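Local coordinates for clostripain-related protein (Bacteroides thetaiotaomicron, PDB 6N9J) that probably hydrolyses peptide bonds of proteins as a secreted cysteine protease of the clostripain (C11) family, at residues A[39-43]-A[44-48]; A[162-166]-A[167-171]; A[194-197]-A[198-202]. All blocks are in the same frame, centred on the assembly; numbering follows the deposited sequence.

Contact 1. Residues A[39-43]-A[44-48]; sequences QSVDD and NHNNL
D42 meets N44, H45 and N46 across a tight turn whose polar groups gather on this one aspartate. One hydrogen bond of good geometry uses the side chain: N44 N donates to D42 OD1 over 3.2 Å, closing an Asx turn. The donor arrives from above the carboxylate, 64° out of its plane. D42 holds CG anti to its own N (chi1 -178°), which swings the carboxylate forward over the backbone of N44.

The carbonyl of D42 works as a second acceptor, with three weak hydrogen bonds converging on it. H45 N donates to D42 O at 3.4 Å, an i to i+3 link, and N46 N reaches the same oxygen from one residue further on. The side chain adds the third, N46 ND2 to D42 O at 3.0 Å, but well bent.

One water and a few close contacts add to this. The water accepts from N44 ND2 at 2.8 Å and weakly donates to D42 OD2, joining amide to carboxylate, whose planes stand 78° apart. The imidazole of H45 presents CD2 to D42 OD2 at 3.4 Å, while one of its faces has N44 CB over it, offset toward the rim. D43 instead sends CA toward N46 O, a CA-H···O contact, and its carboxylate is held by the backbone N of K65.

Apolar contact is slight: V41 CG1 lies 3.8 Å from N46 CB. The bend carries the chain from helix 24-37 into strand 46-53, the final leg of a beta-alpha-beta crossover from strand 9-18. Several individually weak donors sharing one carbonyl, backed by one sound Asx bond, imply a turn whose shape depends on the whole set together.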
ATOM      1  N   GLN A  39     -22.554   5.912   5.382  1.00 31.86           N
ATOM      2  CA  GLN A  39     -23.854   6.483   5.042  1.00 36.12           C
ATOM      3  C   GLN A  39     -24.265   6.176   3.603  1.00 39.52           C
ATOM      4  O   GLN A  39     -25.448   6.009   3.312  1.00 43.15           O
ATOM      5  CB  GLN A  39     -23.854   7.996   5.280  1.00 37.82           C
ATOM      6  CG  GLN A  39     -23.711   8.391   6.749  1.00 40.65           C
ATOM      7  CD  GLN A  39     -24.913   7.972   7.591  1.00 44.46           C
ATOM      8  OE1 GLN A  39     -25.965   7.611   7.057  1.00 48.70           O
ATOM      9  NE2 GLN A  39     -24.759   8.017   8.912  1.00 42.05           N
ATOM     10  N   SER A  40     -23.291   6.087   2.706  1.00 37.32           N
ATOM     11  CA  SER A  40     -23.581   5.793   1.310  1.00 38.10           C
ATOM     12  C   SER A  40     -23.462   4.301   1.026  1.00 35.03           C
ATOM     13  O   SER A  40     -23.501   3.878  -0.125  1.00 37.12           O
ATOM     14  CB  SER A  40     -22.636   6.569   0.394  1.00 40.61           C
ATOM     15  OG  SER A  40     -22.524   7.918   0.810  1.00 44.70           O
ATOM     16  N   VAL A  41     -23.291   3.506   2.077  1.00 30.34           N
ATOM     17  CA  VAL A  41     -23.129   2.064   1.924  1.00 25.60           C
ATOM     18  C   VAL A  41     -24.314   1.318   2.527  1.00 28.63           C
ATOM     19  O   VAL A  41     -24.739   1.627   3.634  1.00 31.12           O
ATOM     20  CB  VAL A  41     -21.837   1.557   2.592  1.00 23.13           C
ATOM     21  CG1 VAL A  41     -21.678   0.053   2.364  1.00 22.55           C
ATOM     22  CG2 VAL A  41     -20.611   2.308   2.070  1.00 21.00           C
ATOM     23  N   ASP A  42     -24.843   0.343   1.793  1.00 31.88           N
ATOM     24  CA  ASP A  42     -25.898  -0.532   2.296  1.00 35.55           C
ATOM     25  C   ASP A  42     -25.289  -1.706   3.067  1.00 37.51           C
ATOM     26  O   ASP A  42     -24.790  -2.656   2.464  1.00 34.70           O
ATOM     27  CB  ASP A  42     -26.763  -1.035   1.136  1.00 39.03           C
ATOM     28  CG  ASP A  42     -27.930  -1.917   1.595  1.00 44.84           C
ATOM     29  OD1 ASP A  42     -28.228  -1.969   2.813  1.00 45.30           O
ATOM     30  OD2 ASP A  42     -28.572  -2.541   0.716  1.00 47.56           O
ATOM     31  N   ASP A  43     -25.347  -1.642   4.398  1.00 42.75           N
ATOM     32  CA  ASP A  43     -24.731  -2.654   5.262  1.00 45.90           C
ATOM     33  C   ASP A  43     -25.494  -3.992   5.286  1.00 46.12           C
ATOM     34  O   ASP A  43     -25.097  -4.924   5.990  1.00 44.64           O
ATOM     35  CB  ASP A  43     -24.582  -2.114   6.697  1.00 49.10           C
ATOM     36  CG  ASP A  43     -25.903  -1.623   7.284  1.00 54.77           C
ATOM     37  OD1 ASP A  43     -26.693  -1.002   6.542  1.00 57.08           O
ATOM     38  OD2 ASP A  43     -26.154  -1.863   8.488  1.00 55.77           O
ATOM     39  N   ASN A  44     -26.579  -4.091   4.521  1.00 45.19           N
ATOM     40  CA  ASN A  44     -27.285  -5.359   4.371  1.00 44.87           C
ATOM     41  C   ASN A  44     -26.441  -6.396   3.633  1.00 44.38           C
ATOM     42  O   ASN A  44     -26.549  -7.595   3.896  1.00 46.95           O
ATOM     43  CB  ASN A  44     -28.606  -5.164   3.623  1.00 46.84           C
ATOM     44  CG  ASN A  44     -29.643  -4.434   4.442  1.00 48.38           C
ATOM     45  OD1 ASN A  44     -29.682  -4.552   5.669  1.00 46.21           O
ATOM     46  ND2 ASN A  44     -30.503  -3.678   3.764  1.00 51.10           N
ATOM     47  N   HIS A  45     -25.612  -5.929   2.704  1.00 39.24           N
ATOM     48  CA  HIS A  45     -24.837  -6.822   1.848  1.00 38.02           C
ATOM     49  C   HIS A  45     -23.334  -6.585   1.985  1.00 33.32           C
ATOM     50  O   HIS A  45     -22.531  -7.357   1.479  1.00 34.91           O
ATOM     51  CB  HIS A  45     -25.245  -6.644   0.382  1.00 41.61           C
ATOM     52  CG  HIS A  45     -26.727  -6.631   0.159  1.00 47.27           C
ATOM     53  ND1 HIS A  45     -27.503  -7.767   0.241  1.00 50.00           N
ATOM     54  CD2 HIS A  45     -27.570  -5.619  -0.157  1.00 48.80           C
ATOM     55  CE1 HIS A  45     -28.764  -7.456  -0.005  1.00 51.71           C
ATOM     56  NE2 HIS A  45     -28.832  -6.160  -0.248  1.00 51.46           N
ATOM     57  N   ASN A  46     -22.962  -5.508   2.663  1.00 28.11           N
ATOM     58  CA  ASN A  46     -21.572  -5.077   2.721  1.00 23.68           C
ATOM     59  C   ASN A  46     -21.063  -5.003   4.154  1.00 24.23           C
ATOM     60  O   ASN A  46     -21.683  -4.366   5.007  1.00 26.49           O
ATOM     61  CB  ASN A  46     -21.418  -3.719   2.035  1.00 23.12           C
ATOM     62  CG  ASN A  46     -21.874  -3.740   0.580  1.00 26.32           C
ATOM     63  OD1 ASN A  46     -21.389  -4.535  -0.220  1.00 25.61           O
ATOM     64  ND2 ASN A  46     -22.819  -2.865   0.237  1.00 30.08           N
ATOM     65  N   ASN A  47     -19.937  -5.664   4.420  1.00 23.24           N
ATOM     66  CA  ASN A  47     -19.359  -5.675   5.758  1.00 22.93           C
ATOM     67  C   ASN A  47     -18.032  -4.915   5.842  1.00 23.38           C
ATOM     68  O   ASN A  47     -17.022  -5.348   5.300  1.00 23.50           O
ATOM     69  CB  ASN A  47     -19.156  -7.114   6.239  1.00 23.01           C
ATOM     70  CG  ASN A  47     -20.360  -8.001   5.964  1.00 28.72           C
ATOM     71  OD1 ASN A  47     -21.414  -7.857   6.588  1.00 33.91           O
ATOM     72  ND2 ASN A  47     -20.201  -8.935   5.045  1.00 29.10           N
ATOM     73  N   LEU A  48     -18.047  -3.777   6.528  1.00 24.39           N
ATOM     74  CA  LEU A  48     -16.822  -3.042   6.812  1.00 22.49           C
ATOM     75  C   LEU A  48     -16.317  -3.389   8.212  1.00 20.17           C
ATOM     76  O   LEU A  48     -16.913  -2.982   9.208  1.00 19.92           O
ATOM     77  CB  LEU A  48     -17.051  -1.532   6.683  1.00 23.15           C
ATOM     78  CG  LEU A  48     -15.806  -0.660   6.908  1.00 21.22           C
ATOM     79  CD1 LEU A  48     -14.703  -0.987   5.898  1.00 18.49           C
ATOM     80  CD2 LEU A  48     -16.216   0.810   6.832  1.00 21.94           C
TER
HETATM   81  O   HOH W   1     -31.450  -4.406   1.278  1.00 56.57           O

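Contact 2. Residues A[162-166]-A[167-171]; sequences YMQSV and EVVYQ
S165 OG donates to E167 OE1 at 2.8 Å and at the same time accepts weakly from V168 N at 3.3 Å, the bond of an N-cap. The serine hydroxyl is thereby engaged in both directions at the start of helix 166-171. It meets the carboxylate on the anti side of OE1, only 16° out of the plane. The glutamate reaches back because its chain bends at chi2 (89°), turning the carboxylate toward the helix start and laying OE1 3.6 Å from V166 CG1.

Beside this polar pair the backbone settles into helical bonding. V169 N donates almost straight to S165 O at 3.0 Å, the N-H···O angle being 177°, and Y170 N follows to V166 O. V168 packs against the cap: its CG2 lies 3.5 Å from S165 OG, and its CG1 touches the CE methyl of M163 at 4.0 Å. M163 brings that methyl round by bending at both chi2 and chi3.

What positions this shell comes partly from the preceding loop and partly from the residues around it. Q164 is the centre of an inverse gamma turn, closed by S165 N donating to M163 O at 2.7 Å, and its amide is fixed by S241 and F179. E167 OE2 accepts from Y347 N, T346 OG1 and Y360 OH, so both carboxylate oxygens are occupied.

The loop follows strand 155-159, and in clan CD peptidases the catalytic cysteine characteristically sits just after such a core strand. A buried carboxylate surrounded by donors at a helix N terminus would be expected to favour the ionised form, and the serine hydroxyl, which donates to it while taking the V168 N-H, probably shares in that stabilisation.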
ATOM      1  N   TYR A 162       5.597   3.708   0.345  1.00 17.63           N
ATOM      2  CA  TYR A 162       6.578   2.994  -0.476  1.00 14.65           C
ATOM      3  C   TYR A 162       6.160   1.593  -0.864  1.00 18.67           C
ATOM      4  O   TYR A 162       7.005   0.790  -1.253  1.00 22.42           O
ATOM      5  CB  TYR A 162       7.928   2.886   0.253  1.00 14.05           C
ATOM      6  CG  TYR A 162       8.616   4.183   0.642  1.00 15.07           C
ATOM      7  CD1 TYR A 162       9.005   5.111  -0.323  1.00 15.94           C
ATOM      8  CD2 TYR A 162       8.932   4.450   1.970  1.00 17.41           C
ATOM      9  CE1 TYR A 162       9.662   6.297   0.034  1.00 16.72           C
ATOM     10  CE2 TYR A 162       9.587   5.627   2.338  1.00 18.11           C
ATOM     11  CZ  TYR A 162       9.951   6.545   1.362  1.00 20.04           C
ATOM     12  OH  TYR A 162      10.611   7.707   1.717  1.00 22.93           O
ATOM     13  N   MET A 163       4.879   1.275  -0.749  1.00 16.34           N
ATOM     14  CA  MET A 163       4.450  -0.110  -0.910  1.00 15.52           C
ATOM     15  C   MET A 163       4.196  -0.489  -2.368  1.00 13.41           C
ATOM     16  O   MET A 163       4.229  -1.678  -2.709  1.00 13.21           O
ATOM     17  CB  MET A 163       3.190  -0.380  -0.064  1.00 10.11           C
ATOM     18  CG  MET A 163       3.429  -0.292   1.448  1.00 14.71           C
ATOM     19  SD  MET A 163       4.929  -1.087   2.102  1.00 10.57           S
ATOM     20  CE  MET A 163       4.749  -2.756   1.569  1.00 10.70           C
ATOM     21  N   GLN A 164       3.961   0.507  -3.226  1.00 12.21           N
ATOM     22  CA  GLN A 164       3.721   0.240  -4.645  1.00 15.68           C
ATOM     23  C   GLN A 164       5.069   0.006  -5.361  1.00 17.80           C
ATOM     24  O   GLN A 164       5.489   0.776  -6.233  1.00 14.97           O
ATOM     25  CB  GLN A 164       2.926   1.378  -5.296  1.00 18.21           C
ATOM     26  CG  GLN A 164       2.217   0.997  -6.607  1.00 19.32           C
ATOM     27  CD  GLN A 164       0.944   0.160  -6.405  1.00 20.61           C
ATOM     28  OE1 GLN A 164       0.854  -0.653  -5.489  1.00 22.58           O
ATOM     29  NE2 GLN A 164      -0.038   0.362  -7.276  1.00 19.11           N
ATOM     30  N   SER A 165       5.716  -1.081  -4.935  1.00 19.55           N
ATOM     31  CA  SER A 165       6.983  -1.595  -5.434  1.00 18.45           C
ATOM     32  C   SER A 165       6.744  -2.891  -6.212  1.00 18.29           C
ATOM     33  O   SER A 165       5.941  -3.733  -5.790  1.00 19.06           O
ATOM     34  CB  SER A 165       7.937  -1.813  -4.246  1.00 17.45           C
ATOM     35  OG  SER A 165       8.713  -2.991  -4.369  1.00 17.90           O
ATOM     36  N   VAL A 166       7.429  -3.047  -7.344  1.00 15.58           N
ATOM     37  CA  VAL A 166       7.220  -4.199  -8.212  1.00 15.05           C
ATOM     38  C   VAL A 166       7.689  -5.468  -7.506  1.00 17.20           C
ATOM     39  O   VAL A 166       7.165  -6.556  -7.757  1.00 18.00           O
ATOM     40  CB  VAL A 166       7.954  -4.027  -9.586  1.00 20.98           C
ATOM     41  CG1 VAL A 166       9.448  -4.150  -9.417  1.00 19.88           C
ATOM     42  CG2 VAL A 166       7.459  -5.039 -10.630  1.00 19.78           C
ATOM     43  N   GLU A 167       8.662  -5.325  -6.606  1.00 15.42           N
ATOM     44  CA  GLU A 167       9.154  -6.452  -5.814  1.00 17.94           C
ATOM     45  C   GLU A 167       8.095  -6.955  -4.823  1.00 20.13           C
ATOM     46  O   GLU A 167       7.918  -8.159  -4.640  1.00 21.99           O
ATOM     47  CB  GLU A 167      10.428  -6.054  -5.059  1.00 19.40           C
ATOM     48  CG  GLU A 167      11.639  -5.784  -5.961  1.00 23.08           C
ATOM     49  CD  GLU A 167      11.738  -4.340  -6.434  1.00 24.05           C
ATOM     50  OE1 GLU A 167      10.791  -3.553  -6.175  1.00 21.36           O
ATOM     51  OE2 GLU A 167      12.769  -3.995  -7.075  1.00 24.58           O
ATOM     52  N   VAL A 168       7.400  -6.021  -4.183  1.00 18.21           N
ATOM     53  CA  VAL A 168       6.374  -6.352  -3.200  1.00 19.31           C
ATOM     54  C   VAL A 168       5.151  -6.966  -3.862  1.00 18.40           C
ATOM     55  O   VAL A 168       4.659  -8.011  -3.447  1.00 21.63           O
ATOM     56  CB  VAL A 168       5.943  -5.101  -2.415  1.00 18.62           C
ATOM     57  CG1 VAL A 168       4.801  -5.430  -1.455  1.00 18.67           C
ATOM     58  CG2 VAL A 168       7.143  -4.483  -1.676  1.00 16.50           C
ATOM     59  N   VAL A 169       4.653  -6.286  -4.883  1.00 16.63           N
ATOM     60  CA  VAL A 169       3.482  -6.729  -5.615  1.00 17.41           C
ATOM     61  C   VAL A 169       3.735  -8.092  -6.292  1.00 19.22           C
ATOM     62  O   VAL A 169       2.856  -8.959  -6.286  1.00 17.42           O
ATOM     63  CB  VAL A 169       3.051  -5.673  -6.660  1.00 18.63           C
ATOM     64  CG1 VAL A 169       1.925  -6.199  -7.502  1.00 23.03           C
ATOM     65  CG2 VAL A 169       2.630  -4.370  -5.969  1.00 15.08           C
ATOM     66  N   TYR A 170       4.925  -8.302  -6.851  1.00 17.27           N
ATOM     67  CA  TYR A 170       5.219  -9.614  -7.432  1.00 17.18           C
ATOM     68  C   TYR A 170       5.252 -10.689  -6.340  1.00 17.96           C
ATOM     69  O   TYR A 170       4.729 -11.785  -6.537  1.00 19.72           O
ATOM     70  CB  TYR A 170       6.541  -9.622  -8.222  1.00 16.10           C
ATOM     71  CG  TYR A 170       6.692 -10.880  -9.071  1.00 16.47           C
ATOM     72  CD1 TYR A 170       6.146 -10.948 -10.349  1.00 17.76           C
ATOM     73  CD2 TYR A 170       7.332 -12.010  -8.575  1.00 16.94           C
ATOM     74  CE1 TYR A 170       6.254 -12.092 -11.113  1.00 20.68           C
ATOM     75  CE2 TYR A 170       7.449 -13.154  -9.332  1.00 19.85           C
ATOM     76  CZ  TYR A 170       6.909 -13.191 -10.603  1.00 22.11           C
ATOM     77  OH  TYR A 170       7.021 -14.335 -11.364  1.00 27.38           O
ATOM     78  N   GLN A 171       5.851 -10.373  -5.191  1.00 17.36           N
ATOM     79  CA  GLN A 171       5.940 -11.333  -4.079  1.00 19.24           C
ATOM     80  C   GLN A 171       4.570 -11.758  -3.549  1.00 20.41           C
ATOM     81  O   GLN A 171       4.377 -12.906  -3.122  1.00 20.40           O
ATOM     82  CB  GLN A 171       6.753 -10.754  -2.924  1.00 19.69           C
ATOM     83  CG  GLN A 171       7.269 -11.806  -1.949  1.00 21.30           C
ATOM     84  CD  GLN A 171       8.526 -12.534  -2.441  1.00 25.31           C
ATOM     85  OE1 GLN A 171       9.355 -11.977  -3.179  1.00 25.22           O
ATOM     86  NE2 GLN A 171       8.673 -13.787  -2.020  1.00 27.60           N
TER

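Contact 3. Residues A[194-197]-A[198-202]; sequences EVVV and PALFA
V196 O accepts the N-H of L200 at 2.8 Å, nearly in line with its carbonyl, and the same donor leans weakly on V197 O at 3.1 Å. One N-H is thus divided between an alpha-helical and a 3-10 partner. A break in the regular pattern lies at P198: having no N-H, it cannot bond to E194 O, and the helix kinks there. The ring is also pressed on V197, where CB to P198 CD is a tight 3.4 Å. Further along, F201 N donates to P198 O, while R11 NH1 bonds to both L200 O and A202 O.

L200 sets CG anti to its carbonyl carbon (chi1 -59°), directing CD2 to 3.9 Å from V196 CG1 and CD1 to 4.1 Å from V197 CG2. F201 brings CD2 to 3.1 Å from V197 O. V197, L200 and F201 also pack on L48 of strand 46-53, and A199 and L200 touch helix 206-221, tying strand to helix. With an alanine in place of L200, V196 CG1 and V197 CG2 would probably lose the methyls they touch, opening a gap beside L48. The chemistry implies a kinked turn held by carbonyls recruited to arginine and by hydrocarbon contact, as well as by the one alpha-helical bond.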
ATOM      1  N   GLU A 194     -13.965   8.983   4.060  1.00 21.73           N
ATOM      2  CA  GLU A 194     -15.345   9.388   3.850  1.00 22.03           C
ATOM      3  C   GLU A 194     -15.772   9.182   2.392  1.00 19.11           C
ATOM      4  O   GLU A 194     -16.964   9.093   2.107  1.00 18.25           O
ATOM      5  CB  GLU A 194     -15.551  10.846   4.267  1.00 27.70           C
ATOM      6  CG  GLU A 194     -14.976  11.872   3.313  1.00 30.73           C
ATOM      7  CD  GLU A 194     -13.503  12.195   3.550  1.00 34.16           C
ATOM      8  OE1 GLU A 194     -12.802  11.473   4.305  1.00 33.43           O
ATOM      9  OE2 GLU A 194     -13.048  13.200   2.967  1.00 37.80           O
ATOM     10  N   VAL A 195     -14.812   9.104   1.466  1.00 18.73           N
ATOM     11  CA  VAL A 195     -15.144   8.772   0.074  1.00 18.33           C
ATOM     12  C   VAL A 195     -14.486   7.472  -0.402  1.00 14.62           C
ATOM     13  O   VAL A 195     -14.954   6.860  -1.347  1.00 15.60           O
ATOM     14  CB  VAL A 195     -14.766   9.903  -0.912  1.00 20.72           C
ATOM     15  CG1 VAL A 195     -15.827  11.003  -0.894  1.00 21.69           C
ATOM     16  CG2 VAL A 195     -13.350  10.454  -0.631  1.00 19.12           C
ATOM     17  N   VAL A 196     -13.424   7.034   0.261  1.00 16.44           N
ATOM     18  CA  VAL A 196     -12.817   5.749  -0.074  1.00 16.53           C
ATOM     19  C   VAL A 196     -13.695   4.562   0.374  1.00 20.34           C
ATOM     20  O   VAL A 196     -13.777   3.553  -0.331  1.00 21.95           O
ATOM     21  CB  VAL A 196     -11.403   5.620   0.534  1.00 15.88           C
ATOM     22  CG1 VAL A 196     -10.942   4.160   0.544  1.00 14.56           C
ATOM     23  CG2 VAL A 196     -10.414   6.482  -0.250  1.00 16.64           C
ATOM     24  N   VAL A 197     -14.382   4.685   1.513  1.00 21.64           N
ATOM     25  CA  VAL A 197     -15.196   3.566   2.035  1.00 17.79           C
ATOM     26  C   VAL A 197     -16.300   3.121   1.063  1.00 15.01           C
ATOM     27  O   VAL A 197     -16.427   1.926   0.811  1.00 14.50           O
ATOM     28  CB  VAL A 197     -15.826   3.889   3.430  1.00 18.91           C
ATOM     29  CG1 VAL A 197     -17.142   3.114   3.659  1.00 15.75           C
ATOM     30  CG2 VAL A 197     -14.835   3.574   4.533  1.00 20.23           C
ATOM     31  N   PRO A 198     -17.093   4.060   0.506  1.00 15.20           N
ATOM     32  CA  PRO A 198     -18.038   3.552  -0.496  1.00 19.19           C
ATOM     33  C   PRO A 198     -17.338   2.937  -1.720  1.00 21.27           C
ATOM     34  O   PRO A 198     -17.866   1.996  -2.313  1.00 21.03           O
ATOM     35  CB  PRO A 198     -18.840   4.802  -0.896  1.00 19.38           C
ATOM     36  CG  PRO A 198     -18.674   5.754   0.250  1.00 16.66           C
ATOM     37  CD  PRO A 198     -17.279   5.503   0.755  1.00 15.71           C
ATOM     38  N   ALA A 199     -16.158   3.437  -2.077  1.00 20.99           N
ATOM     39  CA  ALA A 199     -15.428   2.883  -3.222  1.00 18.68           C
ATOM     40  C   ALA A 199     -14.902   1.475  -2.918  1.00 15.97           C
ATOM     41  O   ALA A 199     -14.758   0.655  -3.822  1.00 14.21           O
ATOM     42  CB  ALA A 199     -14.277   3.817  -3.634  1.00 17.20           C
ATOM     43  N   LEU A 200     -14.634   1.190  -1.644  1.00 15.57           N
ATOM     44  CA  LEU A 200     -14.221  -0.156  -1.227  1.00 16.65           C
ATOM     45  C   LEU A 200     -15.294  -1.211  -1.559  1.00 19.49           C
ATOM     46  O   LEU A 200     -14.989  -2.405  -1.684  1.00 18.59           O
ATOM     47  CB  LEU A 200     -13.936  -0.204   0.279  1.00 15.34           C
ATOM     48  CG  LEU A 200     -12.901   0.657   1.008  1.00 13.55           C
ATOM     49  CD1 LEU A 200     -13.070   0.443   2.525  1.00 13.14           C
ATOM     50  CD2 LEU A 200     -11.492   0.303   0.576  1.00 14.75           C
ATOM     51  N   PHE A 201     -16.545  -0.762  -1.685  1.00 14.14           N
ATOM     52  CA  PHE A 201     -17.671  -1.664  -1.911  1.00 16.38           C
ATOM     53  C   PHE A 201     -18.299  -1.448  -3.278  1.00 19.93           C
ATOM     54  O   PHE A 201     -19.385  -1.959  -3.552  1.00 18.82           O
ATOM     55  CB  PHE A 201     -18.743  -1.491  -0.817  1.00 15.66           C
ATOM     56  CG  PHE A 201     -18.235  -1.754   0.573  1.00 16.04           C
ATOM     57  CD1 PHE A 201     -18.055  -3.048   1.028  1.00 18.06           C
ATOM     58  CD2 PHE A 201     -17.931  -0.702   1.429  1.00 17.61           C
ATOM     59  CE1 PHE A 201     -17.587  -3.290   2.315  1.00 18.85           C
ATOM     60  CE2 PHE A 201     -17.448  -0.935   2.714  1.00 16.56           C
ATOM     61  CZ  PHE A 201     -17.276  -2.231   3.156  1.00 17.52           C
ATOM     62  N   ALA A 202     -17.614  -0.681  -4.126  1.00 23.14           N
ATOM     63  CA  ALA A 202     -18.069  -0.469  -5.491  1.00 23.87           C
ATOM     64  C   ALA A 202     -18.198  -1.807  -6.178  1.00 25.13           C
ATOM     65  O   ALA A 202     -17.316  -2.651  -6.080  1.00 24.92           O
ATOM     66  CB  ALA A 202     -17.115   0.434  -6.255  1.00 21.98           C
TER

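From the N terminus, contact 1 closes the short turn between helix 24-37 and strand 46-53; contact 2 shapes the passage from the loop after strand 155-159 into helix 166-171; contact 3 lies along helix 193-200 and the residues after it. The three are in series, so none nests within or crosses another. Contacts 1 and 3, remote in sequence, nevertheless touch: F201 CD1 is 3.6 Å from N46 CB, and V41 also meets P198. They thus join the turn and strand 46-53 to the helix packed against them. Contact 2 stands apart, its centre about 30 Å from that of contact 1, about 23 Å from that of contact 3 and about 9 Å from the centre of the chain.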